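PDB 4HLN: starch synthase I, which is a barley glycosyltransferase of the starch and glycogen synthase family, with the two Rossmann-like halves of the GT-B fold. Local coordinates for residues Tyr260-Met265 with Tyr287-Asp292; Thr404-Leu409 with Val507-Thr512; Gln305-Ala310 with Gly342-Phe347; Val542-Gly547 with Ala570-Thr575. All blocks are in the same frame, centred on the assembly; numbering follows the deposited sequence.

Overall arrangement
Contacts 1 and 3 lie in the starch synthase catalytic domain sequence. Contact 4 and the helical side of contact 2 lie in the glycosyl transferases group 1 sequence. Contacts 1 and 2 are on opposite sides of the chain's centre. Contact 2 is buried. The others are partly buried, and contact 1, with several exposed residues, faces solvent most. No two contacts share a strand or helix. Contacts 3 and 4 are strand pairings, the first antiparallel in a small sheet, the second parallel at the edge of a six-stranded one. Contact 1 joins loops through a glutamine and a water. Contact 2 ties a turn to a helix by polar side chains. Contact 4 adds CH-pi packing to its backbone bonds.

Contact 1 of 4, residues Tyr260-Met265 with Tyr287-Asp292; sequences YGQSCM and YGVYRD
G288 opens this contact, with its carbonyl near the amide end of Q262. It has positive phi and is the C-prime residue of the Schellman motif that ends helix 276-284. V289 comes next. Its CG1 lies 3.6 Å from OE1 of Q262, and the two side chains cross at about a right angle. CG1 of V289 is anti to its backbone N (chi1 -178°), which turns this methyl to the amide of Q262. Y290 supplies the direct hydrogen bond. Its N donates to OE1 of Q262 over 3.0 Å, and the bond is almost straight (172°). The donor stands above the carbonyl plane of the amide, 41° out of it. The Q262 chain is extended beyond CG and reaches across to the second segment. The Y290 ring meets the same residue obliquely, with CD2 3.9 Å from CA of Q262. Its OH is hydrogen-bonded to C247 O. At D292 a water takes over. It accepts from D292 N at 2.7 Å and donates to Q262 O at 3.0 Å. CB of D292 also lies 3.8 Å from OG of S263. The contact joins the loops leading into the adjacent parallel strands 264-269 and 294-299, with helix 276-284 as the crossover between them. S293 OG is hydrogen-bonded to Q262 O and C264 N. Helix 235-252 touches Q262 and Y290 through L251.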
loop_
_atom_site.group_PDB
_atom_site.type_symbol
_atom_site.label_atom_id
_atom_site.label_comp_id
_atom_site.label_asym_id
_atom_site.label_seq_id
_atom_site.Cartn_x
_atom_site.Cartn_y
_atom_site.Cartn_z
ATOM N N TYR A 260 -19.197 14.047 -14.641
ATOM C CA TYR A 260 -17.737 14.095 -14.575
ATOM C C TYR A 260 -17.146 14.134 -15.972
ATOM O O TYR A 260 -16.081 14.718 -16.188
ATOM C CB TYR A 260 -17.186 12.874 -13.829
ATOM C CG TYR A 260 -16.877 13.111 -12.364
ATOM C CD1 TYR A 260 -17.874 13.509 -11.474
ATOM C CD2 TYR A 260 -15.595 12.910 -11.861
ATOM C CE1 TYR A 260 -17.597 13.704 -10.128
ATOM C CE2 TYR A 260 -15.304 13.116 -10.511
ATOM C CZ TYR A 260 -16.312 13.507 -9.655
ATOM O OH TYR A 260 -16.039 13.710 -8.324
ATOM N N GLY A 261 -17.832 13.484 -16.912
ATOM C CA GLY A 261 -17.398 13.467 -18.292
ATOM C C GLY A 261 -16.287 12.510 -18.699
ATOM O O GLY A 261 -16.031 11.497 -18.034
ATOM N N GLN A 262 -15.616 12.840 -19.803
ATOM C CA GLN A 262 -14.740 11.886 -20.474
ATOM C C GLN A 262 -13.255 12.221 -20.485
ATOM O O GLN A 262 -12.517 11.707 -21.324
ATOM C CB GLN A 262 -15.209 11.682 -21.907
ATOM C CG GLN A 262 -16.672 11.452 -22.005
ATOM C CD GLN A 262 -17.093 11.074 -23.399
ATOM O OE1 GLN A 262 -16.264 10.699 -24.246
ATOM N NE2 GLN A 262 -18.395 11.162 -23.652
ATOM N N SER A 263 -12.816 13.072 -19.567
ATOM C CA SER A 263 -11.392 13.370 -19.433
ATOM C C SER A 263 -10.926 12.968 -18.051
ATOM O O SER A 263 -10.301 13.747 -17.321
ATOM C CB SER A 263 -11.116 14.847 -19.672
ATOM O OG SER A 263 -11.452 15.202 -21.000
ATOM N N CYS A 264 -11.244 11.737 -17.693
ATOM C CA CYS A 264 -10.993 11.277 -16.341
ATOM C C CYS A 264 -9.736 10.456 -16.196
ATOM O O CYS A 264 -9.287 9.786 -17.131
ATOM C CB CYS A 264 -12.188 10.486 -15.842
ATOM S SG CYS A 264 -13.608 11.562 -15.705
ATOM N N MET A 265 -9.151 10.536 -15.014
ATOM C CA MET A 265 -8.162 9.556 -14.636
ATOM C C MET A 265 -8.883 8.510 -13.787
ATOM O O MET A 265 -9.392 8.815 -12.702
ATOM C CB MET A 265 -6.978 10.192 -13.893
ATOM C CG MET A 265 -5.926 9.150 -13.411
ATOM S SD MET A 265 -5.188 8.060 -14.678
ATOM C CE MET A 265 -4.197 9.247 -15.584
ATOM N N TYR A 287 -15.253 3.691 -30.291
ATOM C CA TYR A 287 -16.406 4.423 -30.804
ATOM C C TYR A 287 -16.355 5.934 -30.576
ATOM O O TYR A 287 -17.313 6.646 -30.867
ATOM C CB TYR A 287 -17.689 3.833 -30.231
ATOM C CG TYR A 287 -17.796 2.357 -30.503
ATOM C CD1 TYR A 287 -18.295 1.889 -31.716
ATOM C CD2 TYR A 287 -17.372 1.426 -29.564
ATOM C CE1 TYR A 287 -18.382 0.541 -31.977
ATOM C CE2 TYR A 287 -17.459 0.082 -29.816
ATOM C CZ TYR A 287 -17.963 -0.359 -31.022
ATOM O OH TYR A 287 -18.040 -1.710 -31.271
ATOM N N GLY A 288 -15.239 6.425 -30.057
ATOM C CA GLY A 288 -15.087 7.849 -29.817
ATOM C C GLY A 288 -15.419 8.297 -28.410
ATOM O O GLY A 288 -15.406 9.489 -28.098
ATOM N N VAL A 289 -15.715 7.338 -27.547
ATOM C CA VAL A 289 -15.960 7.645 -26.155
ATOM C C VAL A 289 -14.740 7.381 -25.286
ATOM O O VAL A 289 -14.050 6.387 -25.465
ATOM C CB VAL A 289 -17.172 6.900 -25.652
ATOM C CG1 VAL A 289 -17.446 7.273 -24.204
ATOM C CG2 VAL A 289 -18.340 7.263 -26.542
ATOM N N TYR A 290 -14.458 8.324 -24.391
ATOM C CA TYR A 290 -13.389 8.194 -23.401
ATOM C C TYR A 290 -11.972 8.244 -23.983
ATOM O O TYR A 290 -11.010 7.852 -23.313
ATOM C CB TYR A 290 -13.557 6.902 -22.592
ATOM C CG TYR A 290 -14.496 6.981 -21.425
ATOM C CD1 TYR A 290 -15.466 6.006 -21.233
ATOM C CD2 TYR A 290 -14.397 8.005 -20.485
ATOM C CE1 TYR A 290 -16.329 6.054 -20.150
ATOM C CE2 TYR A 290 -15.246 8.059 -19.393
ATOM C CZ TYR A 290 -16.222 7.080 -19.231
ATOM O OH TYR A 290 -17.088 7.111 -18.146
ATOM N N ARG A 291 -11.831 8.734 -25.209
ATOM C CA ARG A 291 -10.495 8.878 -25.802
ATOM C C ARG A 291 -9.544 9.796 -25.043
ATOM O O ARG A 291 -8.330 9.691 -25.185
ATOM C CB ARG A 291 -10.575 9.295 -27.272
ATOM C CG ARG A 291 -10.973 8.120 -28.125
ATOM C CD ARG A 291 -10.906 8.367 -29.599
ATOM N NE ARG A 291 -11.283 7.135 -30.272
ATOM C CZ ARG A 291 -11.034 6.864 -31.544
ATOM N NH1 ARG A 291 -10.403 7.761 -32.298
ATOM N NH2 ARG A 291 -11.429 5.696 -32.054
ATOM N N ASP A 292 -10.087 10.684 -24.224
ATOM C CA ASP A 292 -9.235 11.574 -23.452
ATOM C C ASP A 292 -9.080 11.162 -21.989
ATOM O O ASP A 292 -8.579 11.931 -21.165
ATOM C CB ASP A 292 -9.722 13.010 -23.601
ATOM C CG ASP A 292 -9.473 13.549 -24.998
ATOM O OD1 ASP A 292 -8.396 13.238 -25.560
ATOM O OD2 ASP A 292 -10.354 14.255 -25.541
HETATM O O HOH W 1 -12.686 11.367 -24.326
#

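Contact 2 of 4, residues Thr404-Leu409 with Val507-Thr512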
loop_
_atom_site.group_PDB
_atom_site.type_symbol
_atom_site.label_atom_id
_atom_site.label_comp_id
_atom_site.label_asym_id
_atom_site.label_seq_id
_atom_site.Cartn_x
_atom_site.Cartn_y
_atom_site.Cartn_z
ATOM N N THR A 404 7.997 16.990 17.816
ATOM C CA THR A 404 8.024 18.298 18.444
ATOM C C THR A 404 6.775 18.562 19.285
ATOM O O THR A 404 6.787 19.405 20.183
ATOM C CB THR A 404 8.264 19.435 17.427
ATOM O OG1 THR A 404 9.310 19.055 16.522
ATOM C CG2 THR A 404 8.703 20.696 18.163
ATOM N N THR A 405 5.705 17.826 19.024
ATOM C CA THR A 405 4.469 18.069 19.759
ATOM C C THR A 405 3.848 16.824 20.372
ATOM O O THR A 405 2.876 16.914 21.116
ATOM C CB THR A 405 3.428 18.692 18.854
ATOM O OG1 THR A 405 3.088 17.754 17.819
ATOM C CG2 THR A 405 3.989 19.953 18.243
ATOM N N ASP A 406 4.412 15.667 20.060
ATOM C CA ASP A 406 3.809 14.406 20.452
ATOM C C ASP A 406 3.476 14.353 21.942
ATOM O O ASP A 406 4.368 14.333 22.791
ATOM C CB ASP A 406 4.719 13.247 20.072
ATOM C CG ASP A 406 4.009 11.918 20.128
ATOM O OD1 ASP A 406 3.025 11.802 20.893
ATOM O OD2 ASP A 406 4.433 10.994 19.403
ATOM N N LYS A 407 2.185 14.326 22.251
ATOM C CA LYS A 407 1.739 14.314 23.635
ATOM C C LYS A 407 2.141 13.043 24.370
ATOM O O LYS A 407 2.216 13.034 25.597
ATOM C CB LYS A 407 0.226 14.505 23.706
ATOM C CG LYS A 407 -0.202 15.954 23.552
ATOM C CD LYS A 407 -1.710 16.079 23.401
ATOM C CE LYS A 407 -2.174 17.500 23.697
ATOM N NZ LYS A 407 -2.010 17.844 25.143
ATOM N N CYS A 408 2.412 11.979 23.621
ATOM C CA CYS A 408 2.714 10.685 24.220
ATOM C C CYS A 408 4.172 10.574 24.726
ATOM O O CYS A 408 4.520 9.649 25.481
ATOM C CB CYS A 408 2.396 9.559 23.228
ATOM S SG CYS A 408 0.641 9.367 22.760
ATOM N N LEU A 409 5.014 11.521 24.317
ATOM C CA LEU A 409 6.433 11.514 24.672
ATOM C C LEU A 409 6.789 12.321 25.917
ATOM O O LEU A 409 6.297 13.413 26.111
ATOM C CB LEU A 409 7.248 12.101 23.540
ATOM C CG LEU A 409 7.139 11.483 22.172
ATOM C CD1 LEU A 409 8.322 12.006 21.374
ATOM C CD2 LEU A 409 7.162 9.972 22.294
ATOM N N VAL A 507 2.621 3.511 23.896
ATOM C CA VAL A 507 3.910 2.843 24.016
ATOM C C VAL A 507 4.627 2.737 22.672
ATOM O O VAL A 507 5.858 2.803 22.600
ATOM C CB VAL A 507 3.789 1.457 24.669
ATOM C CG1 VAL A 507 5.115 0.714 24.579
ATOM C CG2 VAL A 507 3.359 1.596 26.136
ATOM N N SER A 508 3.861 2.590 21.600
ATOM C CA SER A 508 4.466 2.519 20.284
ATOM C C SER A 508 5.088 3.867 19.897
ATOM O O SER A 508 6.133 3.910 19.236
ATOM C CB SER A 508 3.462 2.032 19.241
ATOM O OG SER A 508 2.386 2.937 19.120
ATOM N N HIS A 509 4.466 4.964 20.327
ATOM C CA HIS A 509 5.025 6.293 20.065
ATOM C C HIS A 509 6.362 6.437 20.797
ATOM O O HIS A 509 7.345 6.917 20.231
ATOM C CB HIS A 509 4.058 7.413 20.496
ATOM C CG HIS A 509 2.973 7.710 19.498
ATOM N ND1 HIS A 509 2.903 8.900 18.807
ATOM C CD2 HIS A 509 1.913 6.975 19.083
ATOM C CE1 HIS A 509 1.858 8.880 17.998
ATOM N NE2 HIS A 509 1.237 7.725 18.150
ATOM N N ARG A 510 6.396 6.012 22.059
ATOM C CA ARG A 510 7.613 6.108 22.865
ATOM C C ARG A 510 8.729 5.200 22.372
ATOM O O ARG A 510 9.910 5.550 22.470
ATOM C CB ARG A 510 7.318 5.783 24.316
ATOM C CG ARG A 510 6.845 6.961 25.117
ATOM C CD ARG A 510 6.380 6.508 26.483
ATOM N NE ARG A 510 4.999 6.919 26.673
ATOM C CZ ARG A 510 4.049 6.157 27.198
ATOM N NH1 ARG A 510 4.332 4.925 27.606
ATOM N NH2 ARG A 510 2.818 6.642 27.323
ATOM N N ILE A 511 8.363 4.031 21.852
ATOM C CA ILE A 511 9.362 3.156 21.262
ATOM C C ILE A 511 9.938 3.823 20.030
ATOM O O ILE A 511 11.153 3.873 19.850
ATOM C CB ILE A 511 8.791 1.782 20.899
ATOM C CG1 ILE A 511 8.718 0.914 22.149
ATOM C CG2 ILE A 511 9.667 1.098 19.865
ATOM C CD1 ILE A 511 7.788 -0.242 22.008
ATOM N N THR A 512 9.061 4.360 19.194
ATOM C CA THR A 512 9.498 4.992 17.958
ATOM C C THR A 512 10.481 6.106 18.265
ATOM O O THR A 512 11.527 6.218 17.621
ATOM C CB THR A 512 8.312 5.544 17.172
ATOM O OG1 THR A 512 7.401 4.477 16.915
ATOM C CG2 THR A 512 8.764 6.144 15.848
#
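C408 and L409 bring the 404-409 loop against H509 and R510 on helix 505-514. The nearest CA atoms, of L409 and R510, are 5.8 Å apart. The loop folds into a type I beta turn from D406 to L409, closed by L409 N to D406 O. D406 also makes an Asx turn, its OD1 accepting from C408 N over 2.8 Å. The other carboxylate oxygen faces the helix. H509 ND1 donates to D406 OD2 over 2.7 Å at 167°. The bond reaches the syn side of the carboxylate and lies close to the imidazole plane. Carboxylate and ring are nearly perpendicular, with planes 86° apart. Y537 OH is a second partner of OD2. OD1 is thus held by C408 N, and OD2 by H509 ND1 and Y537 OH. C408 SG sits over a face of the H509 ring, 4.5 Å from its centroid. W401 stacks on the same ring. The R510 chain bends at chi3 (-123°), and its NE donates to C408 O over 3.0 Å. That oxygen lies in the guanidinium plane. NH1 of R510 forms a salt bridge with E431. The CD2 methyl of L409 lies against the H509 carbonyl, 3.7 Å from O of H509. The negative carboxylate would probably favour the proton on ND1. The motif is an Asx turn joined to a His-carboxylate hydrogen bond. It pins an irregular loop to the crossover helix between strands 497-501 and 517-520 of a Rossmann-like sheet.

Contact 3 of 4, residues Gln305-Ala310 with Gly342-Phe347; sequences QGVEPA and GEAVNF
E308 and V345 form the tight middle of this strand pair. They are an antiparallel hydrogen-bonded pair, with V345 N to E308 O at 2.8 Å and E308 N to V345 O at 3.2 Å. V345 O also takes a CA-H...O contact from V307. On the side of V307 and N346, CG1 of V307 packs 3.8 Å from CB of A344, and F330 touches both residues. The end at Q305 is also well held. N346 ND2 donates to Q305 OE1 over 2.9 Å, in the carbonyl plane of that amide. The amide planes are 32° apart. With chi1 at -176°, N346 swings its CG to the far side from its own N and carries the amide toward Q305. N346 OD1 caps K349 N, and Q305 NE2 is hydrogen-bonded to L302 O and G374 O, so both amides are fixed in rotation. F347 N donates to G306 O at 3.2 Å.

The solvent side lies toward the other end. P309 and E343 are exposed, P309 points away from the partner strand, and the end of the E308 side chain leads away from V345. A310 N reaches E343 O at 3.1 Å, and CB of A310 and CB of E343 are 4.0 Å apart. The pair is one side of a three-stranded antiparallel sheet, with strand 327-329 on the far side of 343-346. N346 ends its strand as the N-cap of helix 347-354.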
loop_
_atom_site.group_PDB
_atom_site.type_symbol
_atom_site.label_atom_id
_atom_site.label_comp_id
_atom_site.label_asym_id
_atom_site.label_seq_id
_atom_site.Cartn_x
_atom_site.Cartn_y
_atom_site.Cartn_z
ATOM N N GLN A 305 -5.452 -12.534 -8.237
ATOM C CA GLN A 305 -5.385 -11.962 -9.563
ATOM C C GLN A 305 -6.718 -12.027 -10.280
ATOM O O GLN A 305 -6.836 -11.610 -11.424
ATOM C CB GLN A 305 -4.303 -12.683 -10.345
ATOM C CG GLN A 305 -2.970 -12.623 -9.624
ATOM C CD GLN A 305 -1.826 -13.245 -10.403
ATOM O OE1 GLN A 305 -1.985 -13.670 -11.548
ATOM N NE2 GLN A 305 -0.654 -13.285 -9.787
ATOM N N GLY A 306 -7.732 -12.520 -9.585
ATOM C CA GLY A 306 -9.050 -12.657 -10.173
ATOM C C GLY A 306 -9.027 -13.669 -11.301
ATOM O O GLY A 306 -9.300 -13.343 -12.455
ATOM N N VAL A 307 -8.691 -14.909 -10.957
ATOM C CA VAL A 307 -8.538 -15.964 -11.941
ATOM C C VAL A 307 -9.688 -16.958 -11.932
ATOM O O VAL A 307 -10.149 -17.410 -10.869
ATOM C CB VAL A 307 -7.200 -16.694 -11.774
ATOM C CG1 VAL A 307 -7.154 -17.926 -12.664
ATOM C CG2 VAL A 307 -6.052 -15.743 -12.099
ATOM N N GLU A 308 -10.149 -17.275 -13.139
ATOM C CA GLU A 308 -11.241 -18.205 -13.347
ATOM C C GLU A 308 -10.953 -18.919 -14.648
ATOM O O GLU A 308 -10.093 -18.487 -15.419
ATOM C CB GLU A 308 -12.605 -17.478 -13.387
ATOM C CG GLU A 308 -13.161 -17.014 -12.009
ATOM C CD GLU A 308 -13.773 -18.140 -11.121
ATOM O OE1 GLU A 308 -14.192 -19.195 -11.653
ATOM O OE2 GLU A 308 -13.855 -17.955 -9.880
ATOM N N PRO A 309 -11.637 -20.039 -14.883
ATOM C CA PRO A 309 -11.434 -20.843 -16.098
ATOM C C PRO A 309 -11.804 -20.070 -17.365
ATOM O O PRO A 309 -12.726 -19.261 -17.332
ATOM C CB PRO A 309 -12.403 -22.019 -15.912
ATOM C CG PRO A 309 -12.694 -22.073 -14.449
ATOM C CD PRO A 309 -12.571 -20.667 -13.933
ATOM N N ALA A 310 -11.124 -20.347 -18.471
ATOM C CA ALA A 310 -11.322 -19.580 -19.704
ATOM C C ALA A 310 -12.698 -19.765 -20.320
ATOM O O ALA A 310 -13.102 -19.009 -21.204
ATOM C CB ALA A 310 -10.243 -19.915 -20.724
ATOM N N GLY A 342 -4.987 -25.986 -18.338
ATOM C CA GLY A 342 -4.454 -24.816 -17.661
ATOM C C GLY A 342 -4.881 -23.459 -18.222
ATOM O O GLY A 342 -4.172 -22.468 -18.052
ATOM N N GLU A 343 -6.035 -23.409 -18.885
ATOM C CA GLU A 343 -6.498 -22.184 -19.536
ATOM C C GLU A 343 -7.421 -21.343 -18.659
ATOM O O GLU A 343 -8.440 -21.833 -18.159
ATOM C CB GLU A 343 -7.212 -22.518 -20.843
ATOM C CG GLU A 343 -6.295 -23.069 -21.916
ATOM C CD GLU A 343 -7.058 -23.754 -23.043
ATOM O OE1 GLU A 343 -8.186 -24.260 -22.794
ATOM O OE2 GLU A 343 -6.519 -23.792 -24.175
ATOM N N ALA A 344 -7.077 -20.067 -18.502
ATOM C CA ALA A 344 -7.825 -19.191 -17.608
ATOM C C ALA A 344 -8.021 -17.772 -18.145
ATOM O O ALA A 344 -7.434 -17.380 -19.148
ATOM C CB ALA A 344 -7.113 -19.119 -16.310
ATOM N N VAL A 345 -8.837 -16.998 -17.443
ATOM C CA VAL A 345 -8.831 -15.553 -17.608
ATOM C C VAL A 345 -8.342 -14.914 -16.329
ATOM O O VAL A 345 -8.595 -15.408 -15.235
ATOM C CB VAL A 345 -10.195 -14.996 -17.980
ATOM C CG1 VAL A 345 -10.584 -15.515 -19.356
ATOM C CG2 VAL A 345 -11.216 -15.394 -16.940
ATOM N N ASN A 346 -7.623 -13.814 -16.481
ATOM C CA ASN A 346 -6.921 -13.220 -15.369
ATOM C C ASN A 346 -7.153 -11.710 -15.338
ATOM O O ASN A 346 -6.470 -10.951 -16.018
ATOM C CB ASN A 346 -5.429 -13.553 -15.489
ATOM C CG ASN A 346 -4.615 -13.059 -14.301
ATOM O OD1 ASN A 346 -4.925 -12.025 -13.704
ATOM N ND2 ASN A 346 -3.548 -13.790 -13.966
ATOM N N PHE A 347 -8.115 -11.286 -14.527
ATOM C CA PHE A 347 -8.444 -9.877 -14.381
ATOM C C PHE A 347 -7.253 -8.947 -14.252
ATOM O O PHE A 347 -7.107 -8.014 -15.051
ATOM C CB PHE A 347 -9.417 -9.643 -13.226
ATOM C CG PHE A 347 -10.869 -9.802 -13.613
ATOM C CD1 PHE A 347 -11.250 -10.731 -14.581
ATOM C CD2 PHE A 347 -11.852 -9.017 -13.018
ATOM C CE1 PHE A 347 -12.581 -10.889 -14.928
ATOM C CE2 PHE A 347 -13.183 -9.163 -13.362
ATOM C CZ PHE A 347 -13.549 -10.105 -14.320
#

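Contact 4 of 4, residues Val542-Gly547 with Ala570-Thr575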
loop_
_atom_site.group_PDB
_atom_site.type_symbol
_atom_site.label_atom_id
_atom_site.label_comp_id
_atom_site.label_asym_id
_atom_site.label_seq_id
_atom_site.Cartn_x
_atom_site.Cartn_y
_atom_site.Cartn_z
ATOM N N VAL A 542 15.649 -0.008 9.308
ATOM C CA VAL A 542 16.253 -1.113 8.579
ATOM C C VAL A 542 15.126 -2.019 8.076
ATOM O O VAL A 542 14.391 -2.626 8.855
ATOM C CB VAL A 542 17.212 -1.917 9.469
ATOM C CG1 VAL A 542 17.539 -3.268 8.831
ATOM C CG2 VAL A 542 18.465 -1.110 9.754
ATOM N N VAL A 543 14.997 -2.113 6.764
ATOM C CA VAL A 543 13.811 -2.696 6.171
ATOM C C VAL A 543 14.135 -3.642 5.010
ATOM O O VAL A 543 15.128 -3.457 4.301
ATOM C CB VAL A 543 12.878 -1.567 5.696
ATOM C CG1 VAL A 543 13.616 -0.649 4.736
ATOM C CG2 VAL A 543 11.625 -2.132 5.058
ATOM N N HIS A 544 13.306 -4.668 4.831
ATOM C CA HIS A 544 13.426 -5.541 3.664
ATOM C C HIS A 544 13.053 -4.813 2.383
ATOM O O HIS A 544 11.966 -4.230 2.291
ATOM C CB HIS A 544 12.527 -6.766 3.783
ATOM C CG HIS A 544 12.425 -7.543 2.507
ATOM N ND1 HIS A 544 11.330 -8.315 2.184
ATOM C CD2 HIS A 544 13.285 -7.661 1.469
ATOM C CE1 HIS A 544 11.521 -8.881 1.005
ATOM N NE2 HIS A 544 12.700 -8.496 0.546
ATOM N N GLY A 545 13.944 -4.864 1.395
ATOM C CA GLY A 545 13.666 -4.294 0.088
ATOM C C GLY A 545 14.860 -3.729 -0.654
ATOM O O GLY A 545 16.008 -3.845 -0.226
ATOM N N THR A 546 14.581 -3.120 -1.796
ATOM C CA THR A 546 15.606 -2.415 -2.556
ATOM C C THR A 546 15.720 -0.960 -2.057
ATOM O O THR A 546 14.757 -0.388 -1.529
ATOM C CB THR A 546 15.339 -2.511 -4.082
ATOM O OG1 THR A 546 13.998 -2.088 -4.383
ATOM C CG2 THR A 546 15.504 -3.952 -4.543
ATOM N N GLY A 547 16.898 -0.367 -2.192
ATOM C CA GLY A 547 17.153 0.897 -1.529
ATOM C C GLY A 547 17.574 2.022 -2.447
ATOM O O GLY A 547 18.342 2.900 -2.045
ATOM N N ALA A 570 18.071 -0.582 3.495
ATOM C CA ALA A 570 17.179 -1.583 2.929
ATOM C C ALA A 570 18.024 -2.772 2.494
ATOM O O ALA A 570 19.044 -2.601 1.827
ATOM C CB ALA A 570 16.402 -1.014 1.745
ATOM N N PHE A 571 17.605 -3.971 2.878
ATOM C CA PHE A 571 18.366 -5.172 2.566
ATOM C C PHE A 571 17.536 -6.178 1.789
ATOM O O PHE A 571 16.331 -6.293 1.985
ATOM C CB PHE A 571 18.881 -5.824 3.849
ATOM C CG PHE A 571 17.790 -6.387 4.726
ATOM C CD1 PHE A 571 17.155 -5.586 5.671
ATOM C CD2 PHE A 571 17.398 -7.714 4.607
ATOM C CE1 PHE A 571 16.157 -6.100 6.484
ATOM C CE2 PHE A 571 16.394 -8.234 5.422
ATOM C CZ PHE A 571 15.774 -7.428 6.360
ATOM N N SER A 572 18.205 -6.915 0.912
ATOM C CA SER A 572 17.574 -7.987 0.156
ATOM C C SER A 572 18.651 -9.006 -0.165
ATOM O O SER A 572 19.794 -8.638 -0.435
ATOM C CB SER A 572 16.942 -7.452 -1.133
ATOM O OG SER A 572 16.160 -8.447 -1.769
ATOM N N PRO A 573 18.284 -10.290 -0.162
ATOM C CA PRO A 573 16.887 -10.685 -0.008
ATOM C C PRO A 573 16.554 -10.859 1.457
ATOM O O PRO A 573 17.392 -10.612 2.324
ATOM C CB PRO A 573 16.864 -12.047 -0.684
ATOM C CG PRO A 573 18.196 -12.628 -0.273
ATOM C CD PRO A 573 19.166 -11.462 -0.295
ATOM N N LEU A 574 15.338 -11.318 1.720
ATOM C CA LEU A 574 14.871 -11.479 3.084
ATOM C C LEU A 574 15.452 -12.731 3.736
ATOM O O LEU A 574 14.829 -13.788 3.735
ATOM C CB LEU A 574 13.340 -11.514 3.109
ATOM C CG LEU A 574 12.669 -11.461 4.479
ATOM C CD1 LEU A 574 13.258 -10.359 5.354
ATOM C CD2 LEU A 574 11.178 -11.283 4.317
ATOM N N THR A 575 16.646 -12.605 4.306
ATOM C CA THR A 575 17.297 -13.740 4.962
ATOM C C THR A 575 17.947 -13.342 6.275
ATOM O O THR A 575 18.481 -12.242 6.417
ATOM C CB THR A 575 18.403 -14.326 4.076
ATOM O OG1 THR A 575 19.560 -13.473 4.134
ATOM C CG2 THR A 575 17.916 -14.439 2.632
#
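H544 and L574 both place CG anti to the backbone N, with chi1 169° and -171°. The H544 torsion sets the imidazole against CB of L574. The L574 torsion lays its CG and methyls alongside the ring, with CD2 near ND1. CB of L574 lies over the centre of one ring face, 3.8 Å from the centroid of the H544 ring, as a CH-pi contact. F571 takes another torsion, with CG between its N and carbonyl carbon (chi1 67°). Its ring comes beside strand 540-544 there. CA of H544 stands over its face, 4.1 Å from the centroid of the F571 ring and toward the rim. CG1 of V542 touches the same ring obliquely, 3.9 Å from CE1 of F571.

The backbones pair in parallel, V543 with A570 and H544 with F571. F571 N donates to V543 O over 2.9 Å, and G545 N donates to F571 O over 2.8 Å. F571 thus brackets H544 with its two backbone bonds. The F571 oxygen also meets the imidazole edge in plane, 3.4 Å from CD2 of H544. CB of A570 lies 3.5 Å from O of G545, where the chain leaves the strand.

ND1 of H544 is hydrogen-bonded to S522 O, and Y365 meets the ring edge-to-face. The F571 side chain is about 9 Å from a bound alpha-D-glucopyranose. The backbone bonds join edge strand 569-571, whose first residue W569 belongs to the glycan pocket, to strand 540-544. L574 over one face, F571 O at the edge and S522 O at ND1 together fix how the imidazole is turned.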